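Local coordinates for protein DNA annealing helicase and endonuclease ZRANB3 (Homo sapiens, PDB 5MKW) that anneals DNA strands and cuts DNA to keep stalled replication forks stable and restart them, this chain being its zinc-binding HNH endonuclease domain, at residues 29-34 / 69-74; 56-61 / 99-104. All blocks are in the same frame, centred on the assembly; numbering follows the deposited sequence.

Interaction 1: residues 29-34 / 69-74; sequences ELFLRL and GHFWQV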
# COMPACT_ATOMS: atom_id res chain seq x y z
N GLU A 29 -12.48 -0.88 -2.97
CA GLU A 29 -13.87 -0.94 -2.50
C GLU A 29 -13.98 -0.39 -1.08
O GLU A 29 -14.90 0.36 -0.77
CB GLU A 29 -14.33 -2.39 -2.51
CG GLU A 29 -15.56 -2.69 -1.65
CD GLU A 29 -15.99 -4.16 -1.74
OE1 GLU A 29 -15.30 -5.04 -1.13
OE2 GLU A 29 -16.99 -4.44 -2.44
N LEU A 30 -13.01 -0.72 -0.22
CA LEU A 30 -12.97 -0.11 1.13
C LEU A 30 -12.77 1.43 1.09
O LEU A 30 -13.41 2.18 1.84
CB LEU A 30 -11.89 -0.77 1.99
CG LEU A 30 -11.96 -0.36 3.49
CD1 LEU A 30 -13.28 -0.85 4.12
CD2 LEU A 30 -10.74 -0.91 4.23
N PHE A 31 -11.85 1.90 0.27
CA PHE A 31 -11.66 3.35 0.05
C PHE A 31 -13.00 4.03 -0.26
O PHE A 31 -13.33 5.05 0.34
CB PHE A 31 -10.67 3.62 -1.13
CG PHE A 31 -10.73 5.05 -1.62
CD1 PHE A 31 -10.37 6.11 -0.76
CD2 PHE A 31 -11.29 5.36 -2.85
CE1 PHE A 31 -10.58 7.44 -1.13
CE2 PHE A 31 -11.48 6.69 -3.22
CZ PHE A 31 -11.13 7.73 -2.35
N LEU A 32 -13.74 3.49 -1.21
CA LEU A 32 -14.98 4.16 -1.64
C LEU A 32 -15.99 4.18 -0.51
O LEU A 32 -16.70 5.15 -0.33
CB LEU A 32 -15.60 3.49 -2.86
CG LEU A 32 -14.77 3.52 -4.12
CD1 LEU A 32 -15.31 2.52 -5.13
CD2 LEU A 32 -14.79 4.93 -4.69
N ARG A 33 -16.08 3.07 0.22
CA ARG A 33 -16.99 2.98 1.36
C ARG A 33 -16.64 4.01 2.45
O ARG A 33 -17.52 4.75 2.95
CB ARG A 33 -16.98 1.55 1.89
CG ARG A 33 -17.75 1.35 3.20
CD ARG A 33 -19.22 0.99 3.03
NE ARG A 33 -19.78 0.60 4.32
CZ ARG A 33 -20.53 1.38 5.09
NH1 ARG A 33 -20.85 2.60 4.71
NH2 ARG A 33 -20.97 0.92 6.25
N LEU A 34 -15.34 4.14 2.75
CA LEU A 34 -14.90 5.11 3.72
C LEU A 34 -15.12 6.54 3.27
O LEU A 34 -15.57 7.39 4.03
CB LEU A 34 -13.43 4.84 4.16
CG LEU A 34 -13.61 3.92 5.37
CD1 LEU A 34 -12.92 2.61 5.30
CD2 LEU A 34 -13.40 4.62 6.72
N GLY A 69 -4.47 6.42 -1.92
CA GLY A 69 -3.16 6.03 -1.43
C GLY A 69 -3.07 5.56 0.01
O GLY A 69 -2.10 4.91 0.37
N HIS A 70 -4.08 5.83 0.83
CA HIS A 70 -4.14 5.24 2.16
C HIS A 70 -4.48 3.78 2.15
O HIS A 70 -4.26 3.09 3.15
CB HIS A 70 -5.17 5.95 3.05
CG HIS A 70 -4.81 7.34 3.42
ND1 HIS A 70 -5.74 8.35 3.45
CD2 HIS A 70 -3.63 7.88 3.84
CE1 HIS A 70 -5.16 9.45 3.89
NE2 HIS A 70 -3.89 9.18 4.16
N PHE A 71 -5.10 3.33 1.07
CA PHE A 71 -5.64 1.97 0.99
C PHE A 71 -4.78 1.02 0.13
O PHE A 71 -4.66 -0.17 0.45
CB PHE A 71 -7.08 2.06 0.45
CG PHE A 71 -8.03 2.74 1.40
CD1 PHE A 71 -8.07 4.12 1.48
CD2 PHE A 71 -8.70 2.00 2.35
CE1 PHE A 71 -8.89 4.76 2.42
CE2 PHE A 71 -9.50 2.62 3.28
CZ PHE A 71 -9.61 4.02 3.31
N TRP A 72 -4.26 1.50 -1.00
CA TRP A 72 -3.40 0.67 -1.86
C TRP A 72 -2.29 1.50 -2.52
O TRP A 72 -2.42 2.71 -2.69
CB TRP A 72 -4.19 -0.13 -2.94
CG TRP A 72 -4.93 0.66 -3.92
CD1 TRP A 72 -6.20 1.13 -3.81
CD2 TRP A 72 -4.47 1.08 -5.22
NE1 TRP A 72 -6.57 1.84 -4.93
CE2 TRP A 72 -5.53 1.80 -5.83
CE3 TRP A 72 -3.30 0.87 -5.94
CZ2 TRP A 72 -5.45 2.34 -7.11
CZ3 TRP A 72 -3.19 1.46 -7.23
CH2 TRP A 72 -4.29 2.15 -7.80
N GLN A 73 -1.22 0.80 -2.88
CA GLN A 73 -0.01 1.35 -3.47
C GLN A 73 0.44 0.39 -4.58
O GLN A 73 0.22 -0.82 -4.46
CB GLN A 73 1.11 1.39 -2.42
CG GLN A 73 0.92 2.41 -1.32
CD GLN A 73 1.07 3.83 -1.87
OE1 GLN A 73 1.91 4.06 -2.75
NE2 GLN A 73 0.14 4.71 -1.52
N VAL A 74 1.09 0.92 -5.63
CA VAL A 74 1.83 0.10 -6.59
C VAL A 74 3.22 -0.21 -6.07
O VAL A 74 3.89 0.67 -5.52
CB VAL A 74 1.96 0.85 -7.93
CG1 VAL A 74 2.81 0.06 -8.92
CG2 VAL A 74 0.58 1.10 -8.51
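Phe71 lays one face of its ring on the backbone of helix 27-36 at Phe31: Phe31 CA stands 3.7 Å from the ring centroid, almost exactly on the ring normal, a CH-pi contact. Phe31 CB reaches the same face at 3.7 Å from Phe71 CD1. With its CG anti to the backbone N (chi1 165°), the Phe31 ring swings past the rim of Phe71 and turns its own edge toward that face, an offset edge-to-face pair with planes at 63° and centroids 5.7 Å apart. Leu30 closes the far rim, its CD2 lying in the ring plane 3.9 Å from Phe71 CE2, and Leu34 CD1 comes to the same carbon at 4.0 Å. Pro66 and Met62 also touch Phe71, so the ring sits where helix 27-36, helix 56-64 and the run-in to strand 72-76 of the HNH region converge. Replacing Phe71 by alanine would take the ring off Phe31 CA and would probably leave a gap beside Leu30 and Leu34, with the Phe31 ring lacking its edge-to-face mate. No hydrogen bond crosses between the segments; they are joined by shape fit and dispersion, with buried carbon and aromatic surface doing the work.

Interaction 2: residues 56-61 / 99-104; sequences LEQLNE and CHKERT. With ZN (zinc ion), chain C.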
# COMPACT_ATOMS: atom_id res chain seq x y z
N LEU A 56 -1.64 4.27 13.73
CA LEU A 56 -2.60 5.20 14.28
C LEU A 56 -2.57 6.53 13.55
O LEU A 56 -3.60 7.12 13.31
CB LEU A 56 -2.33 5.41 15.76
CG LEU A 56 -3.20 6.46 16.44
CD1 LEU A 56 -4.68 6.11 16.35
CD2 LEU A 56 -2.81 6.58 17.90
N GLU A 57 -1.39 7.00 13.20
CA GLU A 57 -1.24 8.26 12.50
C GLU A 57 -2.00 8.21 11.15
O GLU A 57 -2.72 9.13 10.77
CB GLU A 57 0.28 8.49 12.26
CG GLU A 57 0.64 9.70 11.40
CD GLU A 57 0.34 11.03 12.13
OE1 GLU A 57 0.40 11.06 13.38
OE2 GLU A 57 0.07 12.04 11.44
N GLN A 58 -1.88 7.09 10.47
CA GLN A 58 -2.50 6.98 9.15
C GLN A 58 -3.99 6.84 9.31
O GLN A 58 -4.78 7.47 8.59
CB GLN A 58 -1.89 5.82 8.37
CG GLN A 58 -2.47 5.73 6.98
CD GLN A 58 -1.65 4.83 6.06
OE1 GLN A 58 -0.47 4.65 6.29
NE2 GLN A 58 -2.29 4.23 5.07
N LEU A 59 -4.40 6.01 10.26
CA LEU A 59 -5.82 5.83 10.57
C LEU A 59 -6.48 7.16 10.96
O LEU A 59 -7.61 7.45 10.52
CB LEU A 59 -6.02 4.78 11.68
CG LEU A 59 -5.59 3.37 11.28
CD1 LEU A 59 -5.64 2.44 12.49
CD2 LEU A 59 -6.47 2.84 10.14
N ASN A 60 -5.79 8.00 11.73
CA ASN A 60 -6.36 9.31 12.05
C ASN A 60 -6.55 10.14 10.73
O ASN A 60 -7.54 10.85 10.56
CB ASN A 60 -5.47 10.09 13.00
CG ASN A 60 -5.50 9.56 14.41
OD1 ASN A 60 -6.45 8.87 14.80
ND2 ASN A 60 -4.50 9.94 15.20
N GLU A 61 -5.62 10.04 9.80
CA GLU A 61 -5.80 10.78 8.52
C GLU A 61 -6.96 10.24 7.71
O GLU A 61 -7.66 10.98 7.01
CB GLU A 61 -4.58 10.67 7.65
CG GLU A 61 -3.39 11.48 8.13
CD GLU A 61 -2.19 11.17 7.27
OE1 GLU A 61 -2.36 10.68 6.11
OE2 GLU A 61 -1.06 11.33 7.78
N CYS A 99 0.06 -4.67 3.53
CA CYS A 99 1.13 -5.43 2.86
C CYS A 99 2.31 -4.54 2.41
O CYS A 99 3.47 -4.95 2.42
CB CYS A 99 0.58 -6.17 1.65
SG CYS A 99 -0.55 -7.54 2.10
N HIS A 100 2.00 -3.36 1.92
CA HIS A 100 3.04 -2.47 1.47
C HIS A 100 3.96 -2.07 2.65
O HIS A 100 5.16 -2.00 2.49
CB HIS A 100 2.44 -1.24 0.85
CG HIS A 100 3.46 -0.30 0.34
ND1 HIS A 100 3.57 1.00 0.79
CD2 HIS A 100 4.35 -0.43 -0.67
CE1 HIS A 100 4.45 1.64 0.05
NE2 HIS A 100 5.03 0.76 -0.75
N LYS A 101 3.36 -1.77 3.79
CA LYS A 101 4.14 -1.44 4.99
C LYS A 101 4.99 -2.60 5.57
O LYS A 101 6.13 -2.36 6.01
CB LYS A 101 3.23 -0.88 6.05
CG LYS A 101 2.83 0.54 5.73
CD LYS A 101 1.93 1.09 6.79
CE LYS A 101 1.18 2.28 6.24
NZ LYS A 101 2.08 3.42 6.02
N GLU A 102 4.46 -3.83 5.55
CA GLU A 102 5.27 -5.01 5.87
C GLU A 102 6.47 -5.11 4.93
O GLU A 102 7.59 -5.40 5.35
CB GLU A 102 4.49 -6.30 5.78
CG GLU A 102 3.39 -6.47 6.81
CD GLU A 102 2.42 -7.62 6.46
OE1 GLU A 102 2.73 -8.44 5.58
OE2 GLU A 102 1.39 -7.75 7.13
N ARG A 103 6.22 -4.93 3.65
CA ARG A 103 7.30 -4.99 2.67
C ARG A 103 8.36 -3.90 2.88
O ARG A 103 9.57 -4.18 2.92
CB ARG A 103 6.77 -4.87 1.25
CG ARG A 103 7.95 -4.81 0.27
CD ARG A 103 7.68 -5.59 -0.95
NE ARG A 103 7.29 -6.97 -0.66
CZ ARG A 103 6.87 -7.79 -1.61
NH1 ARG A 103 6.89 -7.37 -2.86
NH2 ARG A 103 6.52 -9.04 -1.33
N THR A 104 7.91 -2.67 3.07
CA THR A 104 8.80 -1.55 3.36
C THR A 104 9.65 -1.77 4.62
O THR A 104 10.86 -1.47 4.66
CB THR A 104 7.92 -0.27 3.43
OG1 THR A 104 7.42 -0.02 2.10
CG2 THR A 104 8.70 0.89 3.83
ZN ZN C . -2.56 -7.00 1.13
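Lys101 NZ comes up to the side-chain oxygen of Gln58 and gives a weak hydrogen bond to Gln58 OE1 at 2.8 Å, but the placing of that oxygen is doubtful. The two helices stay well apart, the nearest CA atoms, those of Gln58 and Lys101, being 11.5 Å from each other, and long side chains span the interval. Gln58 sends out an extended arm, CG anti to the backbone N (chi1 -177°). Lys101 runs nearly straight to CE and then bends at its last torsion (chi4 -70°), which turns the ammonium toward the Gln58 amide oxygen. Leu54 and Pro55 touch the lysine side chain, while His70 touches Gln58. Both residues are partly exposed, consistent with a modest polar bridge at the surface.

Helix 97-118 is the helix that follows the two-stranded antiparallel sheet in this HNH domain, a member of the His-Me finger clan, in which a beta-hairpin and a helix form the core. Its first turn is tied to the zinc site: Cys99 SG binds the zinc ion at 2.3 Å, and Cys96, Cys20 and Cys23 complete the four-cysteine site. Further along, Thr104 OG1 turns back to donate to His100 O at 3.0 Å, 36° out of the carbonyl plane, while Thr104 N reaches that oxygen from the opposite face at 2.9 Å, so one carbonyl takes two bonds. The hydroxyl oxygen also lies 3.8 Å above one face of the His100 ring, offset toward its rim. On the strand side, Gln73 and Asp75 touch His100.

In the fold
Interactions 1 and 2 have centres 12 Å apart and meet directly through 69-74, whose residues touch both segments of interaction 2. Toward helix 56-64, His70 NE2 and Glu61 OE1 are 2.9 Å apart, a probable hydrogen bond, and His70 O packs against Gln58 NE2 at 3.0 Å. Toward helix 97-118, Gln73 CG lies 3.7 Å from His100 ND1. The segments of the two contacts alternate along the chain. Helix 56-64 leads into strand 72-76, joining a segment of interaction 2 to one of interaction 1. Zinc is bound by Cys99, on the 99-104 side of interaction 2 and away from the Gln58-Lys101 pair, and lies about 10 Å from the Phe71 side chain of interaction 1.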